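Local atomic coordinates of GAF (Saccharomyces cerevisiae, PDB entry 1F5M), a protein that catalyses the thioredoxin-dependent reduction of the R-sulfoxide of free methionine to methionine and takes part in protection against oxidative stress. Residues T103-K108 with G142-V147; I64-F69 with L80-F85; K130-V135 with D149-D154. All coordinates share one frame; numbering follows the deposited sequence.

Contact 1: T103-K108 with G142-V147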
loop_
_atom_site.group_PDB
_atom_site.type_symbol
_atom_site.label_atom_id
_atom_site.label_comp_id
_atom_site.label_asym_id
_atom_site.label_seq_id
_atom_site.Cartn_x
_atom_site.Cartn_y
_atom_site.Cartn_z
ATOM N N THR B 103 9.751 17.614 7.995
ATOM C CA THR B 103 10.844 18.544 7.689
ATOM C C THR B 103 11.279 18.415 6.214
ATOM O O THR B 103 11.685 19.411 5.566
ATOM C CB THR B 103 11.954 18.328 8.666
ATOM O OG1 THR B 103 11.397 18.445 9.980
ATOM C CG2 THR B 103 13.059 19.371 8.502
ATOM N N ALA B 104 11.152 17.212 5.651
ATOM C CA ALA B 104 11.500 17.064 4.233
ATOM C C ALA B 104 10.527 17.914 3.426
ATOM O O ALA B 104 10.864 18.429 2.352
ATOM C CB ALA B 104 11.367 15.622 3.798
ATOM N N ALA B 105 9.302 18.018 3.934
ATOM C CA ALA B 105 8.241 18.771 3.264
ATOM C C ALA B 105 8.390 20.284 3.390
ATOM O O ALA B 105 8.259 20.988 2.400
ATOM C CB ALA B 105 6.838 18.322 3.775
ATOM N N SER B 106 8.655 20.779 4.594
ATOM C CA SER B 106 8.837 22.215 4.792
ATOM C C SER B 106 10.141 22.770 4.151
ATOM O O SER B 106 10.131 23.846 3.535
ATOM C CB SER B 106 8.845 22.534 6.290
ATOM O OG SER B 106 9.854 21.775 6.928
ATOM N N THR B 107 11.248 22.035 4.288
ATOM C CA THR B 107 12.531 22.489 3.745
ATOM C C THR B 107 12.715 22.160 2.274
ATOM O O THR B 107 13.597 22.718 1.611
ATOM C CB THR B 107 13.740 21.854 4.499
ATOM O OG1 THR B 107 13.857 20.471 4.143
ATOM C CG2 THR B 107 13.580 21.961 6.009
ATOM N N LYS B 108 11.865 21.266 1.764
ATOM C CA LYS B 108 11.949 20.758 0.398
ATOM C C LYS B 108 13.295 20.098 0.131
ATOM O O LYS B 108 13.775 20.047 -1.006
ATOM C CB LYS B 108 11.689 21.851 -0.624
ATOM C CG LYS B 108 10.365 22.529 -0.393
ATOM C CD LYS B 108 10.089 23.555 -1.504
ATOM C CE LYS B 108 8.971 24.503 -1.141
ATOM N NZ LYS B 108 8.879 25.468 -2.299
ATOM N N GLY B 142 7.018 23.951 -8.159
ATOM C CA GLY B 142 8.007 23.989 -7.092
ATOM C C GLY B 142 7.495 23.802 -5.663
ATOM O O GLY B 142 8.212 24.053 -4.679
ATOM N N LYS B 143 6.258 23.354 -5.509
ATOM C CA LYS B 143 5.733 23.154 -4.167
ATOM C C LYS B 143 5.825 21.656 -3.796
ATOM O O LYS B 143 5.980 20.823 -4.675
ATOM C CB LYS B 143 4.292 23.627 -4.116
ATOM C CG LYS B 143 4.117 25.094 -4.542
ATOM C CD LYS B 143 2.710 25.574 -4.204
ATOM C CE LYS B 143 2.562 27.111 -4.352
ATOM N NZ LYS B 143 1.266 27.674 -3.779
ATOM N N THR B 144 5.747 21.327 -2.509
ATOM C CA THR B 144 5.810 19.914 -2.071
ATOM C C THR B 144 4.445 19.205 -2.312
ATOM O O THR B 144 3.423 19.594 -1.738
ATOM C CB THR B 144 6.137 19.844 -0.572
ATOM O OG1 THR B 144 7.449 20.411 -0.355
ATOM C CG2 THR B 144 6.057 18.390 -0.061
ATOM N N LEU B 145 4.433 18.191 -3.166
ATOM C CA LEU B 145 3.199 17.430 -3.463
ATOM C C LEU B 145 3.024 16.295 -2.436
ATOM O O LEU B 145 1.911 15.835 -2.145
ATOM C CB LEU B 145 3.311 16.862 -4.881
ATOM C CG LEU B 145 3.323 17.903 -6.011
ATOM C CD1 LEU B 145 3.383 17.220 -7.387
ATOM C CD2 LEU B 145 2.056 18.723 -5.904
ATOM N N GLY B 146 4.159 15.842 -1.901
ATOM C CA GLY B 146 4.175 14.782 -0.906
ATOM C C GLY B 146 5.608 14.323 -0.685
ATOM O O GLY B 146 6.562 14.953 -1.159
ATOM N N VAL B 147 5.788 13.222 0.037
ATOM C CA VAL B 147 7.134 12.720 0.266
ATOM C C VAL B 147 7.190 11.224 0.072
ATOM O O VAL B 147 6.159 10.526 0.131
ATOM C CB VAL B 147 7.638 12.979 1.706
ATOM C CG1 VAL B 147 7.625 14.474 2.038
ATOM C CG2 VAL B 147 6.772 12.210 2.694
#
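Lys108 and Ala105 meet the residues at the head of strand 144-152, where helix 99-107 of this GAF fold ends against one face of the antiparallel sheet. Lys108 leaves helical backbone angles with a positive phi, and its side chain then runs out almost straight. Beyond CB, Lys108 CG passes 3.6 Å from Thr144 OG1. Lys108 CD and CE both approach Gly142 O, CE to 3.6 Å. At the tip, Lys108 NZ donates to Gly142 O over 2.8 Å, coming in tilted from the carbonyl plane. Thr144 holds the helix end itself. Its OG1, anti to the carbonyl carbon (chi1 -63°), donates to Ala105 O at 2.9 Å, in the carbonyl plane and on a lone pair. The same rotamer puts the methyl against the helix, with Thr144 CG2 3.9 Å from Ala105 CB. A valine in place of Thr144 has no hydroxyl, and the helix end would probably be held less firmly against the strand, with Ala105 O lacking this donor. Deeper in, Val147 supplies the apolar floor and also packs on Val134 of the adjoining strand. Val147 CG1 lies 4.3 Å from both Ala104 CB and Ala105 CB.

Contact 2: I64-F69 with L80-F85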
loop_
_atom_site.group_PDB
_atom_site.type_symbol
_atom_site.label_atom_id
_atom_site.label_comp_id
_atom_site.label_asym_id
_atom_site.label_seq_id
_atom_site.Cartn_x
_atom_site.Cartn_y
_atom_site.Cartn_z
ATOM N N ILE B 64 14.678 -3.045 5.648
ATOM C CA ILE B 64 13.647 -2.022 5.768
ATOM C C ILE B 64 12.351 -2.587 6.377
ATOM O O ILE B 64 12.106 -3.793 6.313
ATOM C CB ILE B 64 13.320 -1.367 4.396
ATOM C CG1 ILE B 64 12.760 -2.429 3.436
ATOM C CG2 ILE B 64 14.593 -0.723 3.812
ATOM C CD1 ILE B 64 11.951 -1.850 2.349
ATOM N N ASN B 65 11.568 -1.707 7.001
ATOM C CA ASN B 65 10.294 -2.035 7.618
ATOM C C ASN B 65 9.185 -1.129 7.098
ATOM O O ASN B 65 8.027 -1.308 7.451
ATOM C CB ASN B 65 10.328 -1.975 9.160
ATOM C CG ASN B 65 10.943 -0.698 9.721
ATOM O OD1 ASN B 65 12.062 -0.334 9.391
ATOM N ND2 ASN B 65 10.224 -0.047 10.628
ATOM N N TRP B 66 9.518 -0.186 6.235
ATOM C CA TRP B 66 8.444 0.644 5.704
ATOM C C TRP B 66 8.902 1.326 4.462
ATOM O O TRP B 66 10.060 1.800 4.395
ATOM C CB TRP B 66 8.039 1.685 6.712
ATOM C CG TRP B 66 6.636 2.116 6.627
ATOM C CD1 TRP B 66 5.570 1.522 7.254
ATOM C CD2 TRP B 66 6.112 3.266 5.949
ATOM N NE1 TRP B 66 4.432 2.231 7.021
ATOM C CE2 TRP B 66 4.716 3.305 6.226
ATOM C CE3 TRP B 66 6.668 4.263 5.151
ATOM C CZ2 TRP B 66 3.876 4.299 5.735
ATOM C CZ3 TRP B 66 5.827 5.276 4.659
ATOM C CH2 TRP B 66 4.441 5.280 4.960
ATOM N N ALA B 67 8.034 1.348 3.444
ATOM C CA ALA B 67 8.367 2.056 2.216
ATOM C C ALA B 67 7.073 2.565 1.710
ATOM O O ALA B 67 6.157 1.766 1.366
ATOM C CB ALA B 67 9.060 1.127 1.175
ATOM N N GLY B 68 6.968 3.883 1.622
ATOM C CA GLY B 68 5.703 4.436 1.192
ATOM C C GLY B 68 5.664 5.910 0.991
ATOM O O GLY B 68 6.710 6.575 0.847
ATOM N N PHE B 69 4.451 6.448 1.005
ATOM C CA PHE B 69 4.232 7.870 0.738
ATOM C C PHE B 69 3.255 8.627 1.646
ATOM O O PHE B 69 2.345 8.021 2.253
ATOM C CB PHE B 69 3.672 8.087 -0.678
ATOM C CG PHE B 69 4.493 7.463 -1.786
ATOM C CD1 PHE B 69 4.409 6.081 -2.055
ATOM C CD2 PHE B 69 5.422 8.243 -2.489
ATOM C CE1 PHE B 69 5.258 5.484 -3.003
ATOM C CE2 PHE B 69 6.281 7.638 -3.448
ATOM C CZ PHE B 69 6.197 6.267 -3.691
ATOM N N LEU B 80 0.574 16.796 5.637
ATOM C CA LEU B 80 0.802 15.558 4.870
ATOM C C LEU B 80 -0.202 14.514 5.355
ATOM O O LEU B 80 -0.384 14.346 6.557
ATOM C CB LEU B 80 2.204 15.008 5.129
ATOM C CG LEU B 80 3.404 15.805 4.595
ATOM C CD1 LEU B 80 4.696 15.185 5.197
ATOM C CD2 LEU B 80 3.447 15.734 3.071
ATOM N N ILE B 81 -0.836 13.826 4.427
ATOM C CA ILE B 81 -1.807 12.768 4.756
ATOM C C ILE B 81 -1.206 11.438 4.267
ATOM O O ILE B 81 -0.654 11.368 3.153
ATOM C CB ILE B 81 -3.113 12.936 4.005
ATOM C CG1 ILE B 81 -3.606 14.371 4.125
ATOM C CG2 ILE B 81 -4.172 12.020 4.575
ATOM C CD1 ILE B 81 -4.903 14.543 3.348
ATOM N N LEU B 82 -1.353 10.400 5.084
ATOM C CA LEU B 82 -0.842 9.050 4.779
ATOM C C LEU B 82 -1.363 8.541 3.423
ATOM O O LEU B 82 -2.583 8.558 3.184
ATOM C CB LEU B 82 -1.312 8.066 5.858
ATOM C CG LEU B 82 -0.425 6.868 6.257
ATOM C CD1 LEU B 82 -1.297 5.714 6.693
ATOM C CD2 LEU B 82 0.499 6.477 5.193
ATOM N N GLY B 83 -0.431 8.084 2.565
ATOM C CA GLY B 83 -0.741 7.537 1.251
ATOM C C GLY B 83 -0.321 6.072 1.231
ATOM O O GLY B 83 -0.055 5.499 2.301
ATOM N N PRO B 84 -0.257 5.420 0.050
ATOM C CA PRO B 84 0.134 4.004 -0.099
ATOM C C PRO B 84 1.505 3.644 0.433
ATOM O O PRO B 84 2.507 4.406 0.270
ATOM C CB PRO B 84 0.041 3.761 -1.612
ATOM C CG PRO B 84 -1.006 4.747 -2.065
ATOM C CD PRO B 84 -0.639 5.997 -1.243
ATOM N N PHE B 85 1.578 2.472 1.052
ATOM C CA PHE B 85 2.838 2.034 1.608
ATOM C C PHE B 85 2.914 0.531 1.771
ATOM O O PHE B 85 1.891 -0.166 1.753
ATOM C CB PHE B 85 3.054 2.669 3.000
ATOM C CG PHE B 85 2.111 2.134 4.088
ATOM C CD1 PHE B 85 2.421 0.965 4.797
ATOM C CD2 PHE B 85 0.904 2.783 4.352
ATOM C CE1 PHE B 85 1.514 0.437 5.776
ATOM C CE2 PHE B 85 -0.006 2.285 5.318
ATOM C CZ PHE B 85 0.303 1.104 6.035
#
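Trp66 and Phe85 make the main side-chain contact between strands 64-72 and 79-85, the two arms of a beta hairpin. Phe85 CB sits over one face of the indole, offset toward its rim, 3.7 Å from the centroid of the Trp66 six-membered ring, a CH-pi contact. Phe85 CG lies between its backbone N and carbonyl carbon (chi1 70°), which turns the phenyl ring against Trp66 and out past the NE1 edge of the indole, Phe85 CD1 lying 3.3 Å from Trp66 NE1. The two planes are only 17° apart, but the rings are slid so far that they barely overlap, with 4.6 Å between the centroids of the Trp66 five-membered ring and the Phe85 ring. Packing is tight where Trp66 CZ2 comes within 3.2 Å of Phe85 CG. Leu82 CD2 fills in at the edge of the indole, 4.1 Å from Trp66 CZ2.

The backbone sets up this meeting. Gly68 pairs with Phe85 as an antiparallel, non-hydrogen-bonded pair whose CA atoms are just 3.8 Å apart. A CB on Gly68 would run into Phe85 CB, which gives a local reason for glycine. Next to it, Phe69 N donates to Pro84 O at 2.9 Å and Gly83 N to Phe69 O at 2.8 Å. Both bonds are bent, in keeping with strands that cross at 127°.

Further out, Asn65 and Trp66 both face Asp151 in a classic beta bulge, where the chain turns a corner, and Trp66 NE1 makes a weak hydrogen bond to Lys88 O. Helix 42-59 packs on Ala67, Phe69 and Pro84, while Asn48 of the second subunit lies against Leu82 and Phe85. Two bent backbone bonds join the crossing strands, while the side chains cohere by dispersion and CH-pi contact, which depends on close fit and not on charge.

Contact 3: K130-V135 with D149-D154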
loop_
_atom_site.group_PDB
_atom_site.type_symbol
_atom_site.label_atom_id
_atom_site.label_comp_id
_atom_site.label_asym_id
_atom_site.label_seq_id
_atom_site.Cartn_x
_atom_site.Cartn_y
_atom_site.Cartn_z
ATOM N N LYS B 130 15.029 2.621 13.119
ATOM C CA LYS B 130 16.277 3.215 13.615
ATOM C C LYS B 130 16.862 4.227 12.657
ATOM O O LYS B 130 17.565 5.132 13.083
ATOM C CB LYS B 130 17.334 2.133 13.905
ATOM C CG LYS B 130 17.203 1.548 15.302
ATOM C CD LYS B 130 18.120 0.324 15.469
ATOM C CE LYS B 130 17.868 -0.202 16.907
ATOM N NZ LYS B 130 18.668 -1.395 17.188
ATOM N N SER B 131 16.662 4.040 11.357
ATOM C CA SER B 131 17.171 5.014 10.403
ATOM C C SER B 131 16.103 5.231 9.396
ATOM O O SER B 131 15.204 4.399 9.279
ATOM C CB SER B 131 18.509 4.600 9.748
ATOM O OG SER B 131 18.465 3.378 9.065
ATOM N N GLU B 132 16.192 6.351 8.668
ATOM C CA GLU B 132 15.144 6.754 7.736
ATOM C C GLU B 132 15.632 7.734 6.653
ATOM O O GLU B 132 16.614 8.483 6.830
ATOM C CB GLU B 132 13.995 7.409 8.566
ATOM C CG GLU B 132 12.688 7.731 7.807
ATOM C CD GLU B 132 11.501 8.234 8.704
ATOM O OE1 GLU B 132 10.436 8.623 8.156
ATOM O OE2 GLU B 132 11.600 8.242 9.955
ATOM N N ILE B 133 14.973 7.691 5.504
ATOM C CA ILE B 133 15.269 8.608 4.406
ATOM C C ILE B 133 13.952 9.117 3.857
ATOM O O ILE B 133 12.993 8.330 3.603
ATOM C CB ILE B 133 16.114 7.949 3.286
ATOM C CG1 ILE B 133 16.437 8.977 2.191
ATOM C CG2 ILE B 133 15.348 6.763 2.687
ATOM C CD1 ILE B 133 17.529 8.557 1.223
ATOM N N VAL B 134 13.862 10.433 3.705
ATOM C CA VAL B 134 12.630 11.039 3.182
ATOM C C VAL B 134 12.975 11.990 2.075
ATOM O O VAL B 134 13.804 12.895 2.232
ATOM C CB VAL B 134 11.831 11.814 4.242
ATOM C CG1 VAL B 134 10.512 12.292 3.636
ATOM C CG2 VAL B 134 11.570 10.933 5.428
ATOM N N VAL B 135 12.359 11.734 0.927
ATOM C CA VAL B 135 12.582 12.519 -0.272
ATOM C C VAL B 135 11.301 13.252 -0.688
ATOM O O VAL B 135 10.231 12.624 -0.964
ATOM C CB VAL B 135 13.066 11.599 -1.417
ATOM C CG1 VAL B 135 13.283 12.377 -2.715
ATOM C CG2 VAL B 135 14.324 10.872 -1.000
ATOM N N ASP B 149 8.907 8.054 1.693
ATOM C CA ASP B 149 9.426 7.727 3.019
ATOM C C ASP B 149 9.825 6.249 3.175
ATOM O O ASP B 149 9.002 5.298 2.932
ATOM C CB ASP B 149 8.317 8.101 4.047
ATOM C CG ASP B 149 8.760 8.023 5.521
ATOM O OD1 ASP B 149 9.966 7.916 5.830
ATOM O OD2 ASP B 149 7.870 8.119 6.407
ATOM N N ILE B 150 11.075 6.023 3.529
ATOM C CA ILE B 150 11.533 4.640 3.783
ATOM C C ILE B 150 12.100 4.495 5.182
ATOM O O ILE B 150 12.991 5.300 5.577
ATOM C CB ILE B 150 12.620 4.230 2.782
ATOM C CG1 ILE B 150 12.176 4.581 1.361
ATOM C CG2 ILE B 150 12.916 2.749 2.896
ATOM C CD1 ILE B 150 13.176 4.095 0.253
ATOM N N ASP B 151 11.653 3.480 5.941
ATOM C CA ASP B 151 12.176 3.273 7.320
ATOM C C ASP B 151 13.066 2.019 7.294
ATOM O O ASP B 151 12.779 1.072 6.551
ATOM C CB ASP B 151 11.088 2.969 8.364
ATOM C CG ASP B 151 10.236 4.154 8.715
ATOM O OD1 ASP B 151 10.314 5.179 8.035
ATOM O OD2 ASP B 151 9.434 4.045 9.677
ATOM N N CYS B 152 14.116 2.008 8.122
ATOM C CA CYS B 152 15.019 0.850 8.235
ATOM C C CYS B 152 15.163 0.411 9.682
ATOM O O CYS B 152 15.242 1.249 10.590
ATOM C CB CYS B 152 16.411 1.215 7.652
ATOM S SG CYS B 152 17.688 -0.075 7.775
ATOM N N LEU B 153 15.295 -0.896 9.903
ATOM C CA LEU B 153 15.446 -1.441 11.255
ATOM C C LEU B 153 16.828 -1.271 11.850
ATOM O O LEU B 153 16.990 -1.451 13.049
ATOM C CB LEU B 153 15.094 -2.923 11.283
ATOM C CG LEU B 153 13.604 -3.178 10.994
ATOM C CD1 LEU B 153 13.356 -4.674 10.940
ATOM C CD2 LEU B 153 12.755 -2.562 12.059
ATOM N N ASP B 154 17.825 -0.973 11.014
ATOM C CA ASP B 154 19.190 -0.750 11.523
ATOM C C ASP B 154 19.546 0.724 11.382
ATOM O O ASP B 154 18.952 1.428 10.560
ATOM C CB ASP B 154 20.242 -1.548 10.714
ATOM C CG ASP B 154 19.990 -3.069 10.690
ATOM O OD1 ASP B 154 19.747 -3.672 11.755
ATOM O OD2 ASP B 154 20.076 -3.674 9.587
#
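Glu132 and Asp149 bring their carboxylates together in nearly one plane, 16° apart, on the face of the sheet where Val134 and Asp151 also point. Glu132 CG stands anti to its backbone N (chi1 -172°) and the chain continues extended, which carries OE1 across the strand boundary to 2.5 Å from Asp149 OD1. Asp151 lies alongside Glu132, pointing the same way, but its carboxylate is turned by 57°. Asp151 OD1 is 3.4 Å from Glu132 OE1, and its other oxygen, OD2, takes a hydrogen bond from Thr129. Val134 CG2 borders the group, 3.4 Å from Asp149 OD1.

On the reverse face Ile133 and Ile150 lie side by side, with Ile133 CG2 3.7 Å from Ile150 CB, under helix 160-176. Between the two faces, strands 131-138 and 144-152 pair as an antiparallel hairpin. Ile133 and Ile150 exchange two backbone bonds as a hydrogen-bonded pair. At the open end, Lys130 and Ser131 both face Cys152 in a classic beta bulge, so Cys152 O accepts from two amides, Lys130 N at 2.9 Å and Ser131 N at 3.2 Å. Ser131 OG links strand 131-138 to the loop that follows strand 144-152: it accepts from Gly157 N and donates to Asp154 O, a bond so short that its length is doubtful.

Cys101 of helix 99-107 touches both Glu132 and Asp149, and Trp66 touches both aspartates; this face is probably the one on which GAF domains bind small ligands. Three clustered carboxylates, two against a cysteine and two against an indole, are consistent with a pocket for a small polar substrate.

Overall arrangement
All three contacts share one antiparallel sheet, with strand 144-152 taking part in contacts 1 and 3 and bordering contact 2. Contacts 2 and 3 have centres about 11 Å apart and are joined by Gly68 O to Asp149 N and Trp66 O to Asp151 N, each 2.8 Å and probably a hydrogen bond. Contact 1, its centre about 15 Å from that of contact 2 and about 17 Å from that of contact 3, still touches both: Ala105 CB lies 4.1 Å from Leu80 CD1, and Ala104 CB 3.4 Å from Val134 CG1. Contacts 2 and 3 probably border the substrate pocket; the Cys91-Cys125 disulfide adjoins Ala90, which Trp66 touches, and Asp126, which Asn65 hydrogen-bonds.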